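PDB 4KWA: transcriptional regulator from Saccharomonospora viridis, which probably acts as a TetR-family transcriptional repressor that binds regulatory DNA, and holds a choline ion in its C-terminal domain. Local coordinates for residues Y123-R135 against A148-D160. Residues are numbered along the deposited sequence; the frame is centred on the assembly and turned at random.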
ATOM      1  N   TYR A 123       3.257  -7.217 -11.322  1.00 29.53           N
ATOM      2  CA  TYR A 123       3.251  -5.777 -11.379  1.00 33.71           C
ATOM      3  C   TYR A 123       3.739  -5.309 -12.743  1.00 31.32           C
ATOM      4  O   TYR A 123       3.128  -4.429 -13.416  1.00 28.99           O
ATOM      5  CB  TYR A 123       4.178  -5.175 -10.281  1.00 32.57           C
ATOM      6  CG  TYR A 123       4.282  -3.717 -10.482  1.00 35.34           C
ATOM      7  CD1 TYR A 123       3.312  -2.920 -10.048  1.00 28.62           C
ATOM      8  CD2 TYR A 123       5.350  -3.163 -11.145  1.00 33.39           C
ATOM      9  CE1 TYR A 123       3.315  -1.583 -10.271  1.00 34.37           C
ATOM     10  CE2 TYR A 123       5.383  -1.832 -11.400  1.00 39.19           C
ATOM     11  CZ  TYR A 123       4.351  -1.033 -10.944  1.00 41.06           C
ATOM     12  OH  TYR A 123       4.417   0.354 -11.172  1.00 41.49           O
ATOM     13  N   ASP A 124       4.889  -5.802 -13.115  1.00 30.20           N
ATOM     14  CA  ASP A 124       5.515  -5.464 -14.392  1.00 29.90           C
ATOM     15  C   ASP A 124       4.611  -5.693 -15.589  1.00 37.52           C
ATOM     16  O   ASP A 124       4.602  -4.891 -16.525  1.00 30.13           O
ATOM     17  CB  ASP A 124       6.743  -6.313 -14.631  1.00 30.05           C
ATOM     18  CG  ASP A 124       7.937  -5.913 -13.808  1.00 42.83           C
ATOM     19  OD1 ASP A 124       7.864  -4.893 -13.050  1.00 49.60           O
ATOM     20  OD2 ASP A 124       8.976  -6.641 -13.924  1.00 47.43           O
ATOM     21  N   ARG A 125       3.798  -6.741 -15.541  1.00 29.85           N
ATOM     22  CA  ARG A 125       2.915  -7.032 -16.653  1.00 30.11           C
ATOM     23  C   ARG A 125       1.837  -5.979 -16.768  1.00 35.68           C
ATOM     24  O   ARG A 125       1.503  -5.503 -17.846  1.00 27.22           O
ATOM     25  CB  ARG A 125       2.316  -8.417 -16.493  1.00 27.77           C
ATOM     26  CG  ARG A 125       1.565  -8.846 -17.703  1.00 33.35           C
ATOM     27  CD  ARG A 125       0.985 -10.253 -17.516  1.00 33.31           C
ATOM     28  NE  ARG A 125       0.900 -10.896 -18.801  1.00 40.43           N
ATOM     29  CZ  ARG A 125       0.587 -12.192 -18.929  1.00 43.35           C
ATOM     30  NH1 ARG A 125       0.332 -12.934 -17.823  1.00 38.25           N
ATOM     31  NH2 ARG A 125       0.583 -12.754 -20.126  1.00 32.79           N
ATOM     32  N   TRP A 126       1.364  -5.519 -15.624  1.00 28.10           N
ATOM     33  CA  TRP A 126       0.302  -4.535 -15.554  1.00 28.99           C
ATOM     34  C   TRP A 126       0.876  -3.192 -15.998  1.00 29.19           C
ATOM     35  O   TRP A 126       0.257  -2.465 -16.778  1.00 31.55           O
ATOM     36  CB  TRP A 126      -0.181  -4.553 -14.103  1.00 34.38           C
ATOM     37  CG  TRP A 126      -0.820  -3.354 -13.556  1.00 34.03           C
ATOM     38  CD1 TRP A 126      -0.382  -2.613 -12.522  1.00 35.48           C
ATOM     39  CD2 TRP A 126      -2.031  -2.789 -13.988  1.00 37.61           C
ATOM     40  NE1 TRP A 126      -1.261  -1.579 -12.262  1.00 46.96           N
ATOM     41  CE2 TRP A 126      -2.314  -1.688 -13.140  1.00 38.31           C
ATOM     42  CE3 TRP A 126      -2.916  -3.105 -14.984  1.00 38.03           C
ATOM     43  CZ2 TRP A 126      -3.405  -0.869 -13.337  1.00 48.13           C
ATOM     44  CZ3 TRP A 126      -4.032  -2.317 -15.149  1.00 47.06           C
ATOM     45  CH2 TRP A 126      -4.267  -1.209 -14.333  1.00 52.23           C
ATOM     46  N   TYR A 127       2.054  -2.905 -15.499  1.00 27.56           N
ATOM     47  CA  TYR A 127       2.750  -1.711 -15.775  1.00 26.95           C
ATOM     48  C   TYR A 127       2.921  -1.569 -17.308  1.00 26.88           C
ATOM     49  O   TYR A 127       2.565  -0.537 -17.895  1.00 28.32           O
ATOM     50  CB  TYR A 127       4.091  -1.737 -15.092  1.00 28.64           C
ATOM     51  CG  TYR A 127       4.997  -0.551 -15.410  1.00 28.52           C
ATOM     52  CD1 TYR A 127       4.873   0.650 -14.763  1.00 37.07           C
ATOM     53  CD2 TYR A 127       5.991  -0.674 -16.326  1.00 36.00           C
ATOM     54  CE1 TYR A 127       5.756   1.657 -14.987  1.00 35.36           C
ATOM     55  CE2 TYR A 127       6.840   0.362 -16.597  1.00 37.90           C
ATOM     56  CZ  TYR A 127       6.689   1.542 -15.938  1.00 35.28           C
ATOM     57  OH  TYR A 127       7.596   2.546 -16.249  1.00 38.91           O
ATOM     58  N   GLN A 128       3.392  -2.606 -17.935  1.00 27.92           N
ATOM     59  CA  GLN A 128       3.522  -2.619 -19.423  1.00 27.77           C
ATOM     60  C   GLN A 128       2.190  -2.481 -20.166  1.00 25.24           C
ATOM     61  O   GLN A 128       2.144  -1.760 -21.162  1.00 26.13           O
ATOM     62  CB  GLN A 128       4.348  -3.783 -19.920  1.00 27.12           C
ATOM     63  CG  GLN A 128       5.760  -3.878 -19.371  1.00 34.11           C
ATOM     64  CD  GLN A 128       6.733  -2.689 -19.646  1.00 37.08           C
ATOM     65  OE1 GLN A 128       7.759  -2.521 -18.952  1.00 38.81           O
ATOM     66  NE2 GLN A 128       6.425  -1.893 -20.603  1.00 36.88           N
ATOM     67  N   THR A 129       1.130  -3.133 -19.686  1.00 23.19           N
ATOM     68  CA  THR A 129      -0.182  -2.954 -20.213  1.00 23.10           C
ATOM     69  C   THR A 129      -0.615  -1.474 -20.222  1.00 26.52           C
ATOM     70  O   THR A 129      -1.180  -0.968 -21.181  1.00 26.19           O
ATOM     71  CB  THR A 129      -1.144  -3.816 -19.419  1.00 31.43           C
ATOM     72  OG1 THR A 129      -0.857  -5.149 -19.816  1.00 28.13           O
ATOM     73  CG2 THR A 129      -2.597  -3.459 -19.763  1.00 32.15           C
ATOM     74  N   ILE A 130      -0.423  -0.798 -19.073  1.00 25.13           N
ATOM     75  CA  ILE A 130      -0.758   0.595 -18.942  1.00 27.96           C
ATOM     76  C   ILE A 130       0.062   1.396 -19.910  1.00 26.44           C
ATOM     77  O   ILE A 130      -0.506   2.204 -20.710  1.00 25.13           O
ATOM     78  CB  ILE A 130      -0.463   1.096 -17.496  1.00 28.96           C
ATOM     79  CG1 ILE A 130      -1.325   0.363 -16.471  1.00 34.24           C
ATOM     80  CG2 ILE A 130      -0.761   2.579 -17.411  1.00 29.14           C
ATOM     81  CD1 ILE A 130      -2.806   0.443 -16.755  1.00 40.93           C
ATOM     82  N   ALA A 131       1.376   1.188 -19.908  1.00 25.39           N
ATOM     83  CA  ALA A 131       2.205   1.979 -20.807  1.00 26.10           C
ATOM     84  C   ALA A 131       1.842   1.797 -22.297  1.00 27.66           C
ATOM     85  O   ALA A 131       1.833   2.746 -23.123  1.00 26.52           O
ATOM     86  CB  ALA A 131       3.704   1.654 -20.533  1.00 24.90           C
HETATM   87  N   MSE A 132       1.519   0.549 -22.648  1.00 25.27           N
HETATM   88  CA  MSE A 132       1.151   0.247 -23.997  1.00 27.85           C
HETATM   89  C   MSE A 132      -0.126   0.930 -24.322  1.00 27.81           C
HETATM   90  O   MSE A 132      -0.288   1.386 -25.460  1.00 26.48           O
HETATM   91  CB  MSE A 132       1.071  -1.254 -24.225  1.00 27.97           C
HETATM   92  CG  MSE A 132       0.608  -1.560 -25.627  1.00 33.83           C
HETATM   93 SE   MSE A 132       0.235  -3.509 -25.654  1.00 46.38          SE
HETATM   94  CE  MSE A 132      -1.436  -3.823 -24.601  1.00 53.23           C
ATOM     95  N   THR A 133      -1.071   0.979 -23.378  1.00 24.16           N
ATOM     96  CA  THR A 133      -2.355   1.662 -23.661  1.00 25.25           C
ATOM     97  C   THR A 133      -2.176   3.178 -23.924  1.00 28.91           C
ATOM     98  O   THR A 133      -2.794   3.784 -24.814  1.00 29.74           O
ATOM     99  CB  THR A 133      -3.281   1.392 -22.513  1.00 23.43           C
ATOM    100  OG1 THR A 133      -3.314  -0.060 -22.381  1.00 27.48           O
ATOM    101  CG2 THR A 133      -4.748   1.957 -22.765  1.00 31.29           C
ATOM    102  N   ILE A 134      -1.331   3.784 -23.103  1.00 26.85           N
ATOM    103  CA  ILE A 134      -0.973   5.173 -23.279  1.00 27.48           C
ATOM    104  C   ILE A 134      -0.406   5.425 -24.655  1.00 30.87           C
ATOM    105  O   ILE A 134      -0.903   6.354 -25.319  1.00 28.18           O
ATOM    106  CB  ILE A 134      -0.066   5.660 -22.122  1.00 28.10           C
ATOM    107  CG1 ILE A 134      -0.914   5.653 -20.845  1.00 27.41           C
ATOM    108  CG2 ILE A 134       0.468   7.040 -22.399  1.00 30.03           C
ATOM    109  CD1 ILE A 134      -0.079   5.667 -19.573  1.00 37.13           C
ATOM    110  N   ARG A 135       0.590   4.636 -25.102  1.00 25.98           N
ATOM    111  CA  ARG A 135       1.172   4.844 -26.428  1.00 31.69           C
ATOM    112  C   ARG A 135       0.147   4.595 -27.548  1.00 28.15           C
ATOM    113  O   ARG A 135       0.159   5.220 -28.595  1.00 30.14           O
ATOM    114  CB  ARG A 135       2.419   3.929 -26.599  1.00 29.20           C
ATOM    115  CG  ARG A 135       3.485   4.248 -25.577  1.00 32.15           C
ATOM    116  CD  ARG A 135       4.709   3.337 -25.749  1.00 34.92           C
ATOM    117  NE  ARG A 135       5.727   3.403 -24.700  1.00 49.20           N
ATOM    118  CZ  ARG A 135       5.908   2.421 -23.810  1.00 36.93           C
ATOM    119  NH1 ARG A 135       5.185   1.245 -23.899  1.00 42.25           N
ATOM    120  NH2 ARG A 135       6.856   2.536 -22.932  1.00 52.44           N
ATOM    121  N   ALA A 148       5.344   7.767 -21.475  1.00 33.37           N
ATOM    122  CA  ALA A 148       4.403   6.738 -21.039  1.00 33.99           C
ATOM    123  C   ALA A 148       4.873   5.923 -19.890  1.00 34.04           C
ATOM    124  O   ALA A 148       4.070   5.360 -19.153  1.00 32.08           O
ATOM    125  CB  ALA A 148       4.063   5.816 -22.191  1.00 30.78           C
ATOM    126  N   ASP A 149       6.170   5.793 -19.740  1.00 30.51           N
ATOM    127  CA  ASP A 149       6.671   5.053 -18.622  1.00 34.49           C
ATOM    128  C   ASP A 149       6.467   5.858 -17.281  1.00 32.54           C
ATOM    129  O   ASP A 149       6.118   5.280 -16.241  1.00 33.89           O
ATOM    130  CB  ASP A 149       8.189   4.854 -18.863  1.00 36.47           C
ATOM    131  CG  ASP A 149       8.525   3.680 -19.767  1.00 56.45           C
ATOM    132  OD1 ASP A 149       8.561   2.554 -19.248  1.00 55.49           O
ATOM    133  OD2 ASP A 149       8.924   3.871 -20.938  1.00 57.18           O
ATOM    134  N   GLU A 150       6.777   7.142 -17.302  1.00 36.85           N
ATOM    135  CA  GLU A 150       6.604   7.987 -16.099  1.00 36.93           C
ATOM    136  C   GLU A 150       5.136   8.026 -15.735  1.00 32.19           C
ATOM    137  O   GLU A 150       4.783   7.927 -14.533  1.00 31.23           O
ATOM    138  CB  GLU A 150       7.126   9.423 -16.310  1.00 41.22           C
ATOM    139  CG  GLU A 150       8.644   9.590 -16.318  1.00 55.33           C
ATOM    140  CD  GLU A 150       9.344   9.456 -14.939  1.00 63.95           C
ATOM    141  OE1 GLU A 150      10.535   9.847 -14.902  1.00 79.72           O
ATOM    142  OE2 GLU A 150       8.770   9.006 -13.895  1.00 67.40           O
ATOM    143  N   LEU A 151       4.292   8.112 -16.772  1.00 28.93           N
ATOM    144  CA  LEU A 151       2.850   8.128 -16.610  1.00 30.92           C
ATOM    145  C   LEU A 151       2.338   6.793 -16.098  1.00 27.59           C
ATOM    146  O   LEU A 151       1.482   6.789 -15.246  1.00 34.19           O
ATOM    147  CB  LEU A 151       2.156   8.569 -17.898  1.00 33.93           C
ATOM    148  CG  LEU A 151       0.618   8.560 -17.815  1.00 35.38           C
ATOM    149  CD1 LEU A 151       0.139   9.357 -16.605  1.00 39.85           C
ATOM    150  CD2 LEU A 151      -0.008   9.153 -19.078  1.00 39.84           C
ATOM    151  N   ALA A 152       2.723   5.641 -16.703  1.00 29.78           N
ATOM    152  CA  ALA A 152       2.372   4.359 -16.115  1.00 29.87           C
ATOM    153  C   ALA A 152       2.799   4.287 -14.621  1.00 30.93           C
ATOM    154  O   ALA A 152       2.107   3.748 -13.822  1.00 30.85           O
ATOM    155  CB  ALA A 152       3.045   3.238 -16.870  1.00 35.21           C
ATOM    156  N   THR A 153       3.991   4.750 -14.285  1.00 29.48           N
ATOM    157  CA  THR A 153       4.488   4.828 -12.864  1.00 27.88           C
ATOM    158  C   THR A 153       3.563   5.616 -12.017  1.00 28.97           C
ATOM    159  O   THR A 153       3.142   5.161 -10.927  1.00 28.58           O
ATOM    160  CB  THR A 153       5.896   5.408 -12.812  1.00 32.24           C
ATOM    161  OG1 THR A 153       6.815   4.384 -13.230  1.00 30.07           O
ATOM    162  CG2 THR A 153       6.300   5.761 -11.395  1.00 34.41           C
ATOM    163  N   ARG A 154       3.210   6.790 -12.500  1.00 26.22           N
ATOM    164  CA  ARG A 154       2.252   7.617 -11.752  1.00 27.03           C
ATOM    165  C   ARG A 154       0.894   7.028 -11.619  1.00 31.92           C
ATOM    166  O   ARG A 154       0.348   7.046 -10.513  1.00 26.26           O
ATOM    167  CB  ARG A 154       2.181   9.003 -12.360  1.00 28.19           C
ATOM    168  CG  ARG A 154       1.419  10.067 -11.653  1.00 27.54           C
ATOM    169  CD  ARG A 154       1.727  11.521 -12.062  1.00 33.16           C
ATOM    170  NE  ARG A 154       3.114  11.903 -11.790  1.00 34.03           N
ATOM    171  CZ  ARG A 154       3.734  13.021 -12.132  1.00 38.01           C
ATOM    172  NH1 ARG A 154       5.041  13.183 -11.760  1.00 34.44           N
ATOM    173  NH2 ARG A 154       3.082  13.957 -12.799  1.00 34.33           N
ATOM    174  N   LEU A 155       0.307   6.525 -12.726  1.00 26.55           N
ATOM    175  CA  LEU A 155      -1.043   5.962 -12.641  1.00 31.05           C
ATOM    176  C   LEU A 155      -1.093   4.788 -11.698  1.00 23.17           C
ATOM    177  O   LEU A 155      -2.027   4.713 -10.846  1.00 25.81           O
ATOM    178  CB  LEU A 155      -1.607   5.653 -14.034  1.00 27.73           C
ATOM    179  CG  LEU A 155      -2.996   5.106 -14.038  1.00 29.06           C
ATOM    180  CD1 LEU A 155      -3.998   6.027 -13.321  1.00 27.15           C
ATOM    181  CD2 LEU A 155      -3.369   4.815 -15.490  1.00 29.16           C
ATOM    182  N   SER A 156      -0.151   3.881 -11.783  1.00 27.31           N
ATOM    183  CA  SER A 156      -0.094   2.722 -10.917  1.00 31.36           C
ATOM    184  C   SER A 156       0.042   3.024  -9.458  1.00 22.77           C
ATOM    185  O   SER A 156      -0.650   2.418  -8.610  1.00 24.31           O
ATOM    186  CB  SER A 156       0.998   1.733 -11.332  1.00 30.61           C
ATOM    187  OG  SER A 156       2.239   2.302 -11.425  1.00 32.87           O
ATOM    188  N   ALA A 157       0.909   3.987  -9.195  1.00 27.15           N
ATOM    189  CA  ALA A 157       1.096   4.508  -7.849  1.00 25.67           C
ATOM    190  C   ALA A 157      -0.178   5.141  -7.284  1.00 23.62           C
ATOM    191  O   ALA A 157      -0.556   4.824  -6.082  1.00 24.12           O
ATOM    192  CB  ALA A 157       2.294   5.421  -7.749  1.00 26.65           C
ATOM    193  N   LEU A 158      -0.851   5.971  -8.101  1.00 27.08           N
ATOM    194  CA  LEU A 158      -2.067   6.675  -7.697  1.00 24.30           C
ATOM    195  C   LEU A 158      -3.141   5.638  -7.342  1.00 24.16           C
ATOM    196  O   LEU A 158      -3.814   5.693  -6.328  1.00 22.76           O
ATOM    197  CB  LEU A 158      -2.502   7.612  -8.796  1.00 25.81           C
ATOM    198  CG  LEU A 158      -3.778   8.426  -8.534  1.00 27.15           C
ATOM    199  CD1 LEU A 158      -3.680   9.253  -7.257  1.00 28.44           C
ATOM    200  CD2 LEU A 158      -4.106   9.347  -9.683  1.00 28.80           C
ATOM    201  N   ILE A 159      -3.251   4.655  -8.207  1.00 23.94           N
ATOM    202  CA  ILE A 159      -4.211   3.616  -7.978  1.00 25.80           C
ATOM    203  C   ILE A 159      -4.000   2.919  -6.677  1.00 21.27           C
ATOM    204  O   ILE A 159      -4.961   2.699  -5.924  1.00 21.78           O
ATOM    205  CB  ILE A 159      -4.241   2.603  -9.133  1.00 28.39           C
ATOM    206  CG1 ILE A 159      -4.848   3.238 -10.390  1.00 28.25           C
ATOM    207  CG2 ILE A 159      -4.914   1.301  -8.646  1.00 28.95           C
ATOM    208  CD1 ILE A 159      -4.627   2.459 -11.657  1.00 26.96           C
ATOM    209  N   ASP A 160      -2.786   2.442  -6.426  1.00 24.70           N
ATOM    210  CA  ASP A 160      -2.471   1.740  -5.132  1.00 22.93           C
ATOM    211  C   ASP A 160      -2.741   2.619  -3.870  1.00 21.61           C
ATOM    212  O   ASP A 160      -3.336   2.193  -2.901  1.00 23.27           O
ATOM    213  CB  ASP A 160      -1.026   1.279  -5.160  1.00 23.30           C
ATOM    214  CG  ASP A 160      -0.807   0.111  -6.051  1.00 33.50           C
ATOM    215  OD1 ASP A 160      -1.761  -0.567  -6.394  1.00 29.86           O
ATOM    216  OD2 ASP A 160       0.307  -0.148  -6.352  1.00 29.87           O
TER
HETATM  217  O   HOH W   1      -1.593  -0.065  -9.682  1.00 31.06           O
HETATM  218  O   HOH W   2       7.431   0.750 -21.334  1.00 36.88           O
HETATM  219  O   HOH W   3       9.487  -0.319 -18.774  1.00 48.66           O
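Ala152 packs its CB against Tyr127 CE1 at 3.7 Å and Ala131 CB at 4.0 Å. The axes of segments 123-135 and 148-160 approach to 8.6 Å at 125° between N-to-C directions, a steep crossing with the small side chains of Ala131, Ala148 and Ala152 between the helices, consistent with this close approach. Apolar contacts continue along the seam on each side of Ala152. Ile130 meets Ala152 and Leu155 through CG2, which lies anti to the backbone N. Ile134 pushes CD1 against Leu151 CG at 3.5 Å, tighter than usual for two carbons, while its CG2 rests on Ala148 CB. At the other end, Ile159 CD1 lies in the plane of the Trp126 ring, at the edge by CZ2.

Polar contacts border this apolar seam. Tyr123 OH donates to Ser156 OG at 2.9 Å and also pairs with Lys170 of the second subunit, which bonds Thr153 OG1 as well; Thr153 OG1 sits at the edge of the Tyr127 ring. Tyr127 OH reaches the anti lone pair of Asp149 OD1 at 3.2 Å, the ring and carboxylate planes 41° apart. The other carboxylate oxygen, OD2, receives a weak, bent bond from Arg135 NH2 (3.2 Å, 121° at the hydrogen) within a salt bridge, and the guanidinium lays one face over Ala148 CB. Two waters link Asp149 OD1 to Gln128.

A further water accepts from Trp126 NE1 and donates to Ser156 O and, weakly, to Asp160 OD1. Asp160 touches the bound choline, so this water links helix 113-139 to the pocket at most weakly. With choline at Asp160 and Lys170 of the second subunit at Tyr123 and Thr153, the helix pair could couple pocket and dimer interface, though geometry alone only suggests it.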